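PDB 4MIO: inositol 2-dehydrogenase/D-chiro-inositol 3-dehydrogenase, which catalyses the NAD-dependent oxidation of myo-inositol and D-chiro-inositol to their keto derivatives, 2-keto-myo-inositol and 1-keto-D-chiro-inositol. Local coordinates for residues Ile93-Pro98 with Ile121-Met126; Ala153-Pro158 with Leu174-Asp179; Asp187-Ile192 with Ala214-Lys219. All coordinates share one frame; numbering follows the deposited sequence.

Interaction 1 (Ile93-Pro98 with Ile121-Met126). With NAI (1,4-dihydronicotinamide adenine dinucleotide), chain E.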
loop_
_atom_site.group_PDB
_atom_site.type_symbol
_atom_site.label_atom_id
_atom_site.label_comp_id
_atom_site.label_asym_id
_atom_site.label_seq_id
_atom_site.Cartn_x
_atom_site.Cartn_y
_atom_site.Cartn_z
ATOM N N ILE A 93 -28.481 -31.258 5.892
ATOM C CA ILE A 93 -29.192 -30.041 5.602
ATOM C C ILE A 93 -28.236 -28.825 5.516
ATOM O O ILE A 93 -27.574 -28.513 6.455
ATOM C CB ILE A 93 -30.207 -29.778 6.691
ATOM C CG1 ILE A 93 -31.171 -30.952 6.820
ATOM C CG2 ILE A 93 -30.943 -28.475 6.434
ATOM C CD1 ILE A 93 -31.946 -30.948 8.046
ATOM N N PHE A 94 -28.205 -28.211 4.356
ATOM C CA PHE A 94 -27.564 -26.917 4.167
ATOM C C PHE A 94 -28.672 -25.880 3.974
ATOM O O PHE A 94 -29.374 -25.896 3.022
ATOM C CB PHE A 94 -26.639 -26.908 2.950
ATOM C CG PHE A 94 -25.848 -25.611 2.782
ATOM C CD1 PHE A 94 -26.407 -24.520 2.167
ATOM C CD2 PHE A 94 -24.575 -25.496 3.264
ATOM C CE1 PHE A 94 -25.718 -23.368 2.036
ATOM C CE2 PHE A 94 -23.891 -24.307 3.131
ATOM C CZ PHE A 94 -24.458 -23.271 2.515
ATOM N N THR A 95 -28.813 -25.015 4.955
ATOM C CA THR A 95 -29.748 -23.923 4.839
ATOM C C THR A 95 -29.013 -22.600 4.685
ATOM O O THR A 95 -28.094 -22.332 5.391
ATOM C CB THR A 95 -30.726 -23.835 6.021
ATOM O OG1 THR A 95 -31.674 -22.813 5.808
ATOM C CG2 THR A 95 -30.018 -23.624 7.308
ATOM N N GLU A 96 -29.460 -21.818 3.741
ATOM C CA GLU A 96 -29.012 -20.456 3.679
ATOM C C GLU A 96 -29.416 -19.733 4.945
ATOM O O GLU A 96 -30.315 -20.138 5.617
ATOM C CB GLU A 96 -29.538 -19.749 2.422
ATOM C CG GLU A 96 -28.616 -19.807 1.226
ATOM C CD GLU A 96 -27.228 -19.266 1.517
ATOM O OE1 GLU A 96 -27.091 -18.529 2.499
ATOM O OE2 GLU A 96 -26.325 -19.571 0.772
ATOM N N LYS A 97 -28.704 -18.651 5.260
ATOM C CA LYS A 97 -29.149 -17.749 6.301
ATOM C C LYS A 97 -30.502 -17.149 5.893
ATOM O O LYS A 97 -30.778 -17.024 4.745
ATOM C CB LYS A 97 -28.125 -16.644 6.551
ATOM C CG LYS A 97 -27.626 -16.011 5.324
ATOM C CD LYS A 97 -27.777 -14.533 5.258
ATOM C CE LYS A 97 -29.192 -14.105 5.281
ATOM N NZ LYS A 97 -29.497 -12.937 4.458
ATOM N N PRO A 98 -31.343 -16.837 6.884
ATOM C CA PRO A 98 -31.199 -17.139 8.287
ATOM C C PRO A 98 -31.637 -18.593 8.612
ATOM O O PRO A 98 -32.277 -19.174 7.808
ATOM C CB PRO A 98 -32.185 -16.183 8.913
ATOM C CG PRO A 98 -33.168 -16.028 7.951
ATOM C CD PRO A 98 -32.578 -16.104 6.644
ATOM N N ILE A 121 -27.080 -30.094 10.269
ATOM C CA ILE A 121 -27.346 -28.775 9.694
ATOM C C ILE A 121 -26.093 -27.883 9.595
ATOM O O ILE A 121 -25.359 -27.756 10.535
ATOM C CB ILE A 121 -28.390 -28.003 10.520
ATOM C CG1 ILE A 121 -29.744 -28.711 10.494
ATOM C CG2 ILE A 121 -28.536 -26.567 9.986
ATOM C CD1 ILE A 121 -30.680 -28.235 11.544
ATOM N N GLN A 122 -25.909 -27.320 8.413
ATOM C CA GLN A 122 -24.956 -26.231 8.196
ATOM C C GLN A 122 -25.730 -25.004 7.724
ATOM O O GLN A 122 -26.604 -25.126 6.924
ATOM C CB GLN A 122 -23.906 -26.626 7.157
ATOM C CG GLN A 122 -22.844 -25.539 6.888
ATOM C CD GLN A 122 -21.632 -26.049 6.149
ATOM O OE1 GLN A 122 -21.307 -27.189 6.216
ATOM N NE2 GLN A 122 -20.969 -25.171 5.479
ATOM N N VAL A 123 -25.396 -23.855 8.279
ATOM C CA VAL A 123 -26.021 -22.595 7.887
ATOM C C VAL A 123 -25.061 -21.778 7.003
ATOM O O VAL A 123 -23.913 -21.744 7.266
ATOM C CB VAL A 123 -26.447 -21.786 9.103
ATOM C CG1 VAL A 123 -27.190 -20.543 8.694
ATOM C CG2 VAL A 123 -27.310 -22.636 10.016
ATOM N N GLY A 124 -25.588 -21.165 5.968
ATOM C CA GLY A 124 -24.774 -20.491 4.975
ATOM C C GLY A 124 -24.095 -19.161 5.297
ATOM O O GLY A 124 -24.120 -18.257 4.502
ATOM N N PHE A 125 -23.462 -19.090 6.442
ATOM C CA PHE A 125 -22.641 -17.932 6.783
ATOM C C PHE A 125 -21.252 -18.056 6.126
ATOM O O PHE A 125 -20.342 -18.548 6.725
ATOM C CB PHE A 125 -22.530 -17.743 8.298
ATOM C CG PHE A 125 -23.820 -17.319 8.975
ATOM C CD1 PHE A 125 -24.438 -16.160 8.645
ATOM C CD2 PHE A 125 -24.374 -18.099 9.952
ATOM C CE1 PHE A 125 -25.606 -15.773 9.273
ATOM C CE2 PHE A 125 -25.550 -17.715 10.570
ATOM C CZ PHE A 125 -26.157 -16.567 10.218
ATOM N N MET A 126 -21.128 -17.576 4.912
ATOM C CA MET A 126 -19.927 -17.799 4.128
ATOM C C MET A 126 -18.694 -17.011 4.530
ATOM O O MET A 126 -17.637 -17.344 4.118
ATOM C CB MET A 126 -20.202 -17.603 2.651
ATOM C CG MET A 126 -20.192 -16.168 2.202
ATOM S SD MET A 126 -21.497 -15.169 2.913
ATOM C CE MET A 126 -21.037 -13.538 2.268
HETATM P PA NAI E . -35.355 -15.322 -4.345
HETATM O O1A NAI E . -36.595 -14.695 -3.997
HETATM O O2A NAI E . -34.745 -15.070 -5.571
HETATM O O5B NAI E . -35.581 -16.867 -4.369
HETATM C C5B NAI E . -36.318 -17.568 -3.450
HETATM C C4B NAI E . -37.045 -18.739 -4.120
HETATM O O4B NAI E . -37.719 -19.508 -3.162
HETATM C C3B NAI E . -38.177 -18.289 -5.026
HETATM O O3B NAI E . -38.051 -18.903 -6.252
HETATM C C2B NAI E . -39.439 -18.684 -4.309
HETATM O O2B NAI E . -40.508 -18.922 -5.189
HETATM C C1B NAI E . -39.005 -19.924 -3.614
HETATM N N9A NAI E . -39.756 -20.201 -2.414
HETATM C C8A NAI E . -40.228 -19.356 -1.547
HETATM N N7A NAI E . -40.780 -19.980 -0.523
HETATM C C5A NAI E . -40.679 -21.271 -0.752
HETATM C C6A NAI E . -41.059 -22.506 -0.091
HETATM N N6A NAI E . -41.699 -22.556 1.058
HETATM N N1A NAI E . -40.705 -23.639 -0.675
HETATM C C2A NAI E . -40.086 -23.668 -1.803
HETATM N N3A NAI E . -39.728 -22.597 -2.467
HETATM C C4A NAI E . -39.989 -21.395 -1.980
HETATM O O3 NAI E . -34.428 -15.044 -3.078
HETATM P PN NAI E . -32.859 -15.414 -2.920
HETATM O O1N NAI E . -32.055 -14.213 -3.068
HETATM O O2N NAI E . -32.501 -16.457 -3.825
HETATM O O5D NAI E . -32.654 -15.784 -1.462
HETATM C C5D NAI E . -32.970 -17.072 -1.003
HETATM C C4D NAI E . -32.354 -17.292 0.355
HETATM O O4D NAI E . -30.960 -17.171 0.218
HETATM C C3D NAI E . -32.747 -16.232 1.339
HETATM O O3D NAI E . -32.840 -16.863 2.583
HETATM C C2D NAI E . -31.564 -15.289 1.317
HETATM O O2D NAI E . -31.490 -14.711 2.564
HETATM C C1D NAI E . -30.434 -16.266 1.156
HETATM N N1N NAI E . -29.243 -15.601 0.640
HETATM C C2N NAI E . -28.083 -15.663 1.258
HETATM C C3N NAI E . -26.954 -15.021 0.803
HETATM C C7N NAI E . -25.639 -15.098 1.549
HETATM O O7N NAI E . -24.815 -14.269 1.331
HETATM N N7N NAI E . -25.471 -16.065 2.407
HETATM C C4N NAI E . -26.986 -14.275 -0.482
HETATM C C5N NAI E . -28.299 -14.321 -1.062
HETATM C C6N NAI E . -29.331 -14.986 -0.480
#

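Interaction 2 (Ala153-Pro158 with Leu174-Asp179). With NAI (1,4-dihydronicotinamide adenine dinucleotide), chain E.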
loop_
_atom_site.group_PDB
_atom_site.type_symbol
_atom_site.label_atom_id
_atom_site.label_comp_id
_atom_site.label_asym_id
_atom_site.label_seq_id
_atom_site.Cartn_x
_atom_site.Cartn_y
_atom_site.Cartn_z
ATOM N N ALA A 153 -14.957 -2.497 12.056
ATOM C CA ALA A 153 -15.320 -3.117 10.801
ATOM C C ALA A 153 -16.253 -2.218 9.986
ATOM O O ALA A 153 -16.902 -1.378 10.533
ATOM C CB ALA A 153 -15.980 -4.423 11.033
ATOM N N SER A 154 -16.249 -2.438 8.696
ATOM C CA SER A 154 -17.152 -1.748 7.772
ATOM C C SER A 154 -17.767 -2.749 6.832
ATOM O O SER A 154 -17.120 -3.634 6.391
ATOM C CB SER A 154 -16.403 -0.712 6.944
ATOM O OG SER A 154 -15.889 0.291 7.761
ATOM N N HIS A 155 -19.052 -2.570 6.583
ATOM C CA HIS A 155 -19.783 -3.308 5.604
ATOM C C HIS A 155 -20.398 -2.246 4.661
ATOM O O HIS A 155 -21.354 -1.634 4.964
ATOM C CB HIS A 155 -20.836 -4.215 6.235
ATOM C CG HIS A 155 -21.398 -5.243 5.308
ATOM N ND1 HIS A 155 -22.047 -6.366 5.746
ATOM C CD2 HIS A 155 -21.446 -5.292 3.968
ATOM C CE1 HIS A 155 -22.432 -7.074 4.714
ATOM N NE2 HIS A 155 -22.084 -6.446 3.623
ATOM N N ILE A 156 -19.711 -2.064 3.548
ATOM C CA ILE A 156 -19.974 -1.015 2.587
ATOM C C ILE A 156 -20.579 -1.597 1.297
ATOM O O ILE A 156 -20.061 -2.506 0.732
ATOM C CB ILE A 156 -18.695 -0.302 2.209
ATOM C CG1 ILE A 156 -17.949 0.191 3.453
ATOM C CG2 ILE A 156 -18.991 0.839 1.263
ATOM C CD1 ILE A 156 -18.672 1.100 4.314
ATOM N N ASN A 157 -21.704 -1.036 0.881
ATOM C CA ASN A 157 -22.420 -1.483 -0.295
ATOM C C ASN A 157 -22.838 -0.240 -1.096
ATOM O O ASN A 157 -23.154 0.760 -0.526
ATOM C CB ASN A 157 -23.612 -2.326 0.138
ATOM C CG ASN A 157 -24.482 -2.745 -0.989
ATOM O OD1 ASN A 157 -24.241 -3.738 -1.645
ATOM N ND2 ASN A 157 -25.525 -1.999 -1.188
ATOM N N PRO A 158 -22.803 -0.331 -2.419
ATOM C CA PRO A 158 -22.980 0.867 -3.235
ATOM C C PRO A 158 -24.419 1.428 -3.279
ATOM O O PRO A 158 -24.583 2.601 -3.135
ATOM C CB PRO A 158 -22.488 0.414 -4.616
ATOM C CG PRO A 158 -22.595 -1.044 -4.601
ATOM C CD PRO A 158 -22.351 -1.475 -3.226
ATOM N N LEU A 174 -25.797 -6.676 8.191
ATOM C CA LEU A 174 -25.036 -6.808 9.427
ATOM C C LEU A 174 -24.961 -8.266 9.911
ATOM O O LEU A 174 -24.101 -8.619 10.636
ATOM C CB LEU A 174 -25.623 -5.912 10.552
ATOM C CG LEU A 174 -24.855 -5.846 11.856
ATOM C CD1 LEU A 174 -23.499 -5.212 11.686
ATOM C CD2 LEU A 174 -25.644 -5.128 12.882
ATOM N N ILE A 175 -25.910 -9.061 9.467
ATOM C CA ILE A 175 -25.986 -10.451 9.893
ATOM C C ILE A 175 -24.662 -11.178 9.660
ATOM O O ILE A 175 -24.293 -12.033 10.411
ATOM C CB ILE A 175 -27.157 -11.197 9.219
ATOM C CG1 ILE A 175 -27.493 -12.492 9.981
ATOM C CG2 ILE A 175 -26.876 -11.442 7.767
ATOM C CD1 ILE A 175 -28.048 -12.261 11.296
ATOM N N HIS A 176 -23.959 -10.778 8.633
ATOM C CA HIS A 176 -22.688 -11.385 8.336
ATOM C C HIS A 176 -21.613 -11.090 9.402
ATOM O O HIS A 176 -20.904 -11.947 9.822
ATOM C CB HIS A 176 -22.230 -10.973 6.937
ATOM C CG HIS A 176 -23.079 -11.539 5.854
ATOM N ND1 HIS A 176 -23.009 -12.855 5.481
ATOM C CD2 HIS A 176 -24.039 -10.987 5.092
ATOM C CE1 HIS A 176 -23.883 -13.077 4.531
ATOM N NE2 HIS A 176 -24.506 -11.957 4.264
ATOM N N GLU A 177 -21.574 -9.842 9.835
ATOM C CA GLU A 177 -20.728 -9.459 10.930
ATOM C C GLU A 177 -21.200 -10.085 12.244
ATOM O O GLU A 177 -20.406 -10.432 13.061
ATOM C CB GLU A 177 -20.650 -7.927 11.064
ATOM C CG GLU A 177 -19.764 -7.238 10.036
ATOM C CD GLU A 177 -20.340 -7.139 8.623
ATOM O OE1 GLU A 177 -21.548 -7.139 8.476
ATOM O OE2 GLU A 177 -19.548 -7.074 7.694
ATOM N N ILE A 178 -22.493 -10.189 12.401
ATOM C CA ILE A 178 -23.061 -10.813 13.587
ATOM C C ILE A 178 -22.592 -12.273 13.749
ATOM O O ILE A 178 -22.210 -12.666 14.821
ATOM C CB ILE A 178 -24.597 -10.722 13.588
ATOM C CG1 ILE A 178 -25.056 -9.303 13.975
ATOM C CG2 ILE A 178 -25.184 -11.772 14.528
ATOM C CD1 ILE A 178 -26.501 -9.042 13.777
ATOM N N ASP A 179 -22.591 -13.039 12.677
ATOM C CA ASP A 179 -22.015 -14.362 12.753
ATOM C C ASP A 179 -20.503 -14.372 12.901
ATOM O O ASP A 179 -19.963 -15.172 13.604
ATOM C CB ASP A 179 -22.388 -15.213 11.545
ATOM C CG ASP A 179 -21.709 -16.557 11.552
ATOM O OD1 ASP A 179 -22.140 -17.413 12.302
ATOM O OD2 ASP A 179 -20.738 -16.702 10.810
HETATM P PA NAI E . -35.355 -15.322 -4.345
HETATM O O1A NAI E . -36.595 -14.695 -3.997
HETATM O O2A NAI E . -34.745 -15.070 -5.571
HETATM O O5B NAI E . -35.581 -16.867 -4.369
HETATM C C5B NAI E . -36.318 -17.568 -3.450
HETATM C C4B NAI E . -37.045 -18.739 -4.120
HETATM O O4B NAI E . -37.719 -19.508 -3.162
HETATM C C3B NAI E . -38.177 -18.289 -5.026
HETATM O O3B NAI E . -38.051 -18.903 -6.252
HETATM C C2B NAI E . -39.439 -18.684 -4.309
HETATM O O2B NAI E . -40.508 -18.922 -5.189
HETATM C C1B NAI E . -39.005 -19.924 -3.614
HETATM N N9A NAI E . -39.756 -20.201 -2.414
HETATM C C8A NAI E . -40.228 -19.356 -1.547
HETATM N N7A NAI E . -40.780 -19.980 -0.523
HETATM C C5A NAI E . -40.679 -21.271 -0.752
HETATM C C6A NAI E . -41.059 -22.506 -0.091
HETATM N N6A NAI E . -41.699 -22.556 1.058
HETATM N N1A NAI E . -40.705 -23.639 -0.675
HETATM C C2A NAI E . -40.086 -23.668 -1.803
HETATM N N3A NAI E . -39.728 -22.597 -2.467
HETATM C C4A NAI E . -39.989 -21.395 -1.980
HETATM O O3 NAI E . -34.428 -15.044 -3.078
HETATM P PN NAI E . -32.859 -15.414 -2.920
HETATM O O1N NAI E . -32.055 -14.213 -3.068
HETATM O O2N NAI E . -32.501 -16.457 -3.825
HETATM O O5D NAI E . -32.654 -15.784 -1.462
HETATM C C5D NAI E . -32.970 -17.072 -1.003
HETATM C C4D NAI E . -32.354 -17.292 0.355
HETATM O O4D NAI E . -30.960 -17.171 0.218
HETATM C C3D NAI E . -32.747 -16.232 1.339
HETATM O O3D NAI E . -32.840 -16.863 2.583
HETATM C C2D NAI E . -31.564 -15.289 1.317
HETATM O O2D NAI E . -31.490 -14.711 2.564
HETATM C C1D NAI E . -30.434 -16.266 1.156
HETATM N N1N NAI E . -29.243 -15.601 0.640
HETATM C C2N NAI E . -28.083 -15.663 1.258
HETATM C C3N NAI E . -26.954 -15.021 0.803
HETATM C C7N NAI E . -25.639 -15.098 1.549
HETATM O O7N NAI E . -24.815 -14.269 1.331
HETATM N N7N NAI E . -25.471 -16.065 2.407
HETATM C C4N NAI E . -26.986 -14.275 -0.482
HETATM C C5N NAI E . -28.299 -14.321 -1.062
HETATM C C6N NAI E . -29.331 -14.986 -0.480
HETATM O O HOH W 1 -17.068 -6.132 8.181
#

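Interaction 3 (Asp187-Ile192 with Ala214-Lys219)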
loop_
_atom_site.group_PDB
_atom_site.type_symbol
_atom_site.label_atom_id
_atom_site.label_comp_id
_atom_site.label_asym_id
_atom_site.label_seq_id
_atom_site.Cartn_x
_atom_site.Cartn_y
_atom_site.Cartn_z
ATOM N N ASP A 187 -15.695 -15.708 21.435
ATOM C CA ASP A 187 -16.285 -15.049 22.580
ATOM C C ASP A 187 -17.800 -14.995 22.413
ATOM O O ASP A 187 -18.298 -15.379 21.427
ATOM C CB ASP A 187 -15.674 -13.654 22.765
ATOM C CG ASP A 187 -15.741 -13.123 24.190
ATOM O OD1 ASP A 187 -16.393 -13.722 25.021
ATOM O OD2 ASP A 187 -15.120 -12.095 24.444
ATOM N N GLU A 188 -18.510 -14.569 23.429
ATOM C CA GLU A 188 -19.955 -14.464 23.370
ATOM C C GLU A 188 -20.391 -13.000 23.474
ATOM O O GLU A 188 -19.793 -12.253 24.174
ATOM C CB GLU A 188 -20.567 -15.249 24.521
ATOM C CG GLU A 188 -20.054 -16.660 24.668
ATOM C CD GLU A 188 -20.424 -17.274 26.033
ATOM O OE1 GLU A 188 -20.167 -18.480 26.227
ATOM O OE2 GLU A 188 -20.966 -16.555 26.892
ATOM N N TYR A 189 -21.455 -12.647 22.790
ATOM C CA TYR A 189 -21.990 -11.308 22.859
ATOM C C TYR A 189 -22.744 -11.063 24.160
ATOM O O TYR A 189 -23.436 -11.930 24.634
ATOM C CB TYR A 189 -22.954 -11.045 21.700
ATOM C CG TYR A 189 -22.365 -11.179 20.318
ATOM C CD1 TYR A 189 -21.096 -10.719 20.038
ATOM C CD2 TYR A 189 -23.075 -11.731 19.290
ATOM C CE1 TYR A 189 -20.566 -10.842 18.794
ATOM C CE2 TYR A 189 -22.546 -11.843 18.063
ATOM C CZ TYR A 189 -21.272 -11.387 17.807
ATOM O OH TYR A 189 -20.729 -11.500 16.576
ATOM N N THR A 190 -22.625 -9.852 24.671
ATOM C CA THR A 190 -23.356 -9.428 25.842
ATOM C C THR A 190 -24.320 -8.271 25.576
ATOM O O THR A 190 -25.169 -8.015 26.377
ATOM C CB THR A 190 -22.427 -9.072 26.991
ATOM O OG1 THR A 190 -21.465 -8.114 26.587
ATOM C CG2 THR A 190 -21.704 -10.319 27.502
ATOM N N SER A 191 -24.169 -7.598 24.460
ATOM C CA SER A 191 -25.042 -6.500 24.106
ATOM C C SER A 191 -24.812 -6.013 22.671
ATOM O O SER A 191 -23.810 -6.285 22.090
ATOM C CB SER A 191 -24.888 -5.318 25.066
ATOM O OG SER A 191 -23.761 -4.520 24.805
ATOM N N ILE A 192 -25.809 -5.320 22.148
ATOM C CA ILE A 192 -25.767 -4.696 20.855
ATOM C C ILE A 192 -26.524 -3.363 20.895
ATOM O O ILE A 192 -27.505 -3.262 21.556
ATOM C CB ILE A 192 -26.308 -5.604 19.743
ATOM C CG1 ILE A 192 -25.991 -5.028 18.375
ATOM C CG2 ILE A 192 -27.811 -5.841 19.887
ATOM C CD1 ILE A 192 -26.040 -6.015 17.247
ATOM N N ALA A 214 -23.233 -0.015 14.499
ATOM C CA ALA A 214 -23.557 -1.077 15.413
ATOM C C ALA A 214 -22.401 -1.272 16.385
ATOM O O ALA A 214 -21.289 -1.427 15.974
ATOM C CB ALA A 214 -23.822 -2.371 14.646
ATOM N N THR A 215 -22.713 -1.241 17.655
ATOM C CA THR A 215 -21.746 -1.500 18.684
ATOM C C THR A 215 -22.117 -2.770 19.455
ATOM O O THR A 215 -23.183 -2.850 20.021
ATOM C CB THR A 215 -21.612 -0.329 19.639
ATOM O OG1 THR A 215 -21.204 0.813 18.908
ATOM C CG2 THR A 215 -20.598 -0.619 20.696
ATOM N N LEU A 216 -21.239 -3.744 19.434
ATOM C CA LEU A 216 -21.428 -4.972 20.186
ATOM C C LEU A 216 -20.378 -5.131 21.276
ATOM O O LEU A 216 -19.281 -4.708 21.103
ATOM C CB LEU A 216 -21.365 -6.211 19.300
ATOM C CG LEU A 216 -22.400 -6.410 18.215
ATOM C CD1 LEU A 216 -22.110 -5.556 17.000
ATOM C CD2 LEU A 216 -22.497 -7.853 17.796
ATOM N N THR A 217 -20.768 -5.713 22.383
ATOM C CA THR A 217 -19.849 -6.000 23.440
ATOM C C THR A 217 -19.804 -7.512 23.633
ATOM O O THR A 217 -20.729 -8.168 23.354
ATOM C CB THR A 217 -20.211 -5.309 24.745
ATOM O OG1 THR A 217 -21.460 -5.783 25.196
ATOM C CG2 THR A 217 -20.315 -3.812 24.527
ATOM N N THR A 218 -18.655 -7.993 24.089
ATOM C CA THR A 218 -18.489 -9.387 24.356
ATOM C C THR A 218 -18.205 -9.604 25.841
ATOM O O THR A 218 -17.947 -8.716 26.575
ATOM C CB THR A 218 -17.334 -10.019 23.537
ATOM O OG1 THR A 218 -16.074 -9.626 24.055
ATOM C CG2 THR A 218 -17.435 -9.678 22.108
ATOM N N LYS A 219 -18.294 -10.875 26.228
ATOM C CA LYS A 219 -18.099 -11.243 27.595
ATOM C C LYS A 219 -16.733 -10.909 28.125
ATOM O O LYS A 219 -16.589 -10.524 29.253
ATOM C CB LYS A 219 -18.386 -12.730 27.761
ATOM C CG LYS A 219 -18.244 -13.242 29.157
ATOM C CD LYS A 219 -18.578 -14.720 29.256
ATOM C CE LYS A 219 -18.462 -15.251 30.672
ATOM N NZ LYS A 219 -18.743 -16.726 30.757
HETATM O O HOH W 2 -19.618 -7.411 28.644
HETATM O O HOH W 3 -23.494 -2.598 22.807
#

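Interaction 1 (Ile93-Pro98 with Ile121-Met126)
Gln122 N donates to Ile93 O, and Thr95 N to Gln122 O, pairing two neighbouring parallel strands of the Rossmann fold joined through helix 103-113 as a beta-alpha-beta unit. The short strand axes lie 19° apart in direction, and Gly124 N on Thr95 O (2.8 Å) continues the pairing toward the bound cofactor. Ile93 lies beside Ile121, and Thr95 beside Val123, on one face of the sheet; Phe94 and Gln122 share the other, the amide nitrogen NE2 meeting the ring edge 3.8 Å from CE2. The Phe94 ring reaches Gly124 with CZ and also stacks on Phe71.

Glu96 shows how the chain passes from sheet to coenzyme. Glu96 CB and CG lie against the nicotinamide ribose, both 3.7 Å from O4D of NAI. A bend at chi2 (-56°) then brings Glu96 CD to 3.7 Å from C2N of NAI. Of the two oxygens, OE2 is bonded to His17 NE2, while OE1 accepts from Lys97 N on its anti side, somewhat out of the carboxylate plane, and from the carboxamide. That carboxamide bond, NAI N7N to Glu96 OE1, measures 3.0 Å with an angle of 157° at the hydrogen.

Interaction 2 (Ala153-Pro158 with Leu174-Asp179)
His155 and Glu177 supply the direct polar bond between the strand and the helix, whose short axes run nearly antiparallel, 9.4 Å apart. His155 ND1 donates to Glu177 OE1 over 2.9 Å, with 151° at the hydrogen. OE1 receives it on its syn lone pair, although the oxygen stands a little out of the imidazole plane and the ring and carboxylate planes are 60° apart. Two torsions bring the groups together: His155 CG is turned anti to the backbone nitrogen (chi1 -166°), and the Glu177 chain folds at chi2. The carboxylate thus lies near both ND1 and CB of His155.

The second oxygen, OE2, has an ionic partner and a water. Glu177 OE2 forms a salt bridge with Arg127 NH2, and a water 2.7 Å from OE2 also lies 3.1 Å from Ser154 O, giving the strand backbone an indirect link to the helix.

The remaining contacts are van der Waals. His155 CE1 approaches His176 CD2 at 4.2 Å, and His176 in turn brings CE1 to 3.5 Å from O7N of NAI, with Ile175 CG2 over one face of its ring, offset toward the rim. A helix packed on the large sheet of the C-terminal alpha/beta domain and presenting a histidine to the nicotinamide carboxamide fits the two-domain architecture of Gfo/Idh/MocA dehydrogenases.

Interaction 3 (Asp187-Ile192 with Ala214-Lys219)
Tyr189 and Leu216 cross obliquely, with Leu216 CD2 over the centre of the tyrosine ring. Leu216 CD2 is 3.7 Å from the centroid of the Tyr189 ring and 12° off the ring normal, evidence for a CH-pi contact. Leu216 lies alongside Ile192, its CG 3.8 Å from Ile192 CD1 and its other methyl, CD1, close to the same atom. Polar side chains gather round Thr217: its OG1 is 2.7 Å from Thr190 OG1 and also hydrogen-bonds to Ser191 OG. Thr190 approaches Thr217 nearly at a right angle, with Thr190 OG1 set between its backbone N and carbonyl carbon (chi1 54°), turning the hydroxyl to Thr217.

The antiparallel register shifts by one between Tyr189 and Ser191, a beta bulge that places both Thr190 and Ser191 near Thr217. Asp187 crosses Thr218 at about a right angle, and OD2 accepts from Thr218 OG1 (2.7 Å) from above its carboxylate plane. Replacing Asp187 by an alanine is likely to leave the Thr218 hydroxyl without this acceptor and Lys220 N without its bond to OD2.

The flanking strands are 223-229, beside 212-218, and 327-328, beside 189-195. Helix 304-323 packs on Tyr189 and Ile192, while Tyr189 OH reaches helix 168-185 at Ile178 O.

Overall arrangement
From the N terminus, interaction 1 comes first, closing the crossover through helix 103-113 in the Rossmann domain. The chain then enters the C-terminal domain, where interaction 2 closes a loop between strand 148-156 and helix 168-185. Strand 189-195 follows that helix, and interaction 3 closes the next loop by pairing it with strand 212-218. The three loops succeed one another without nesting or crossing. Helix 168-185 links them in space: Ile175 and Asp179 touch Phe125, and His176 touches Met126, while Leu174 packs on Ala214. Interactions 1 and 2 both reach NAI; interaction 3 lies about 22 Å, centre to centre, from interaction 1.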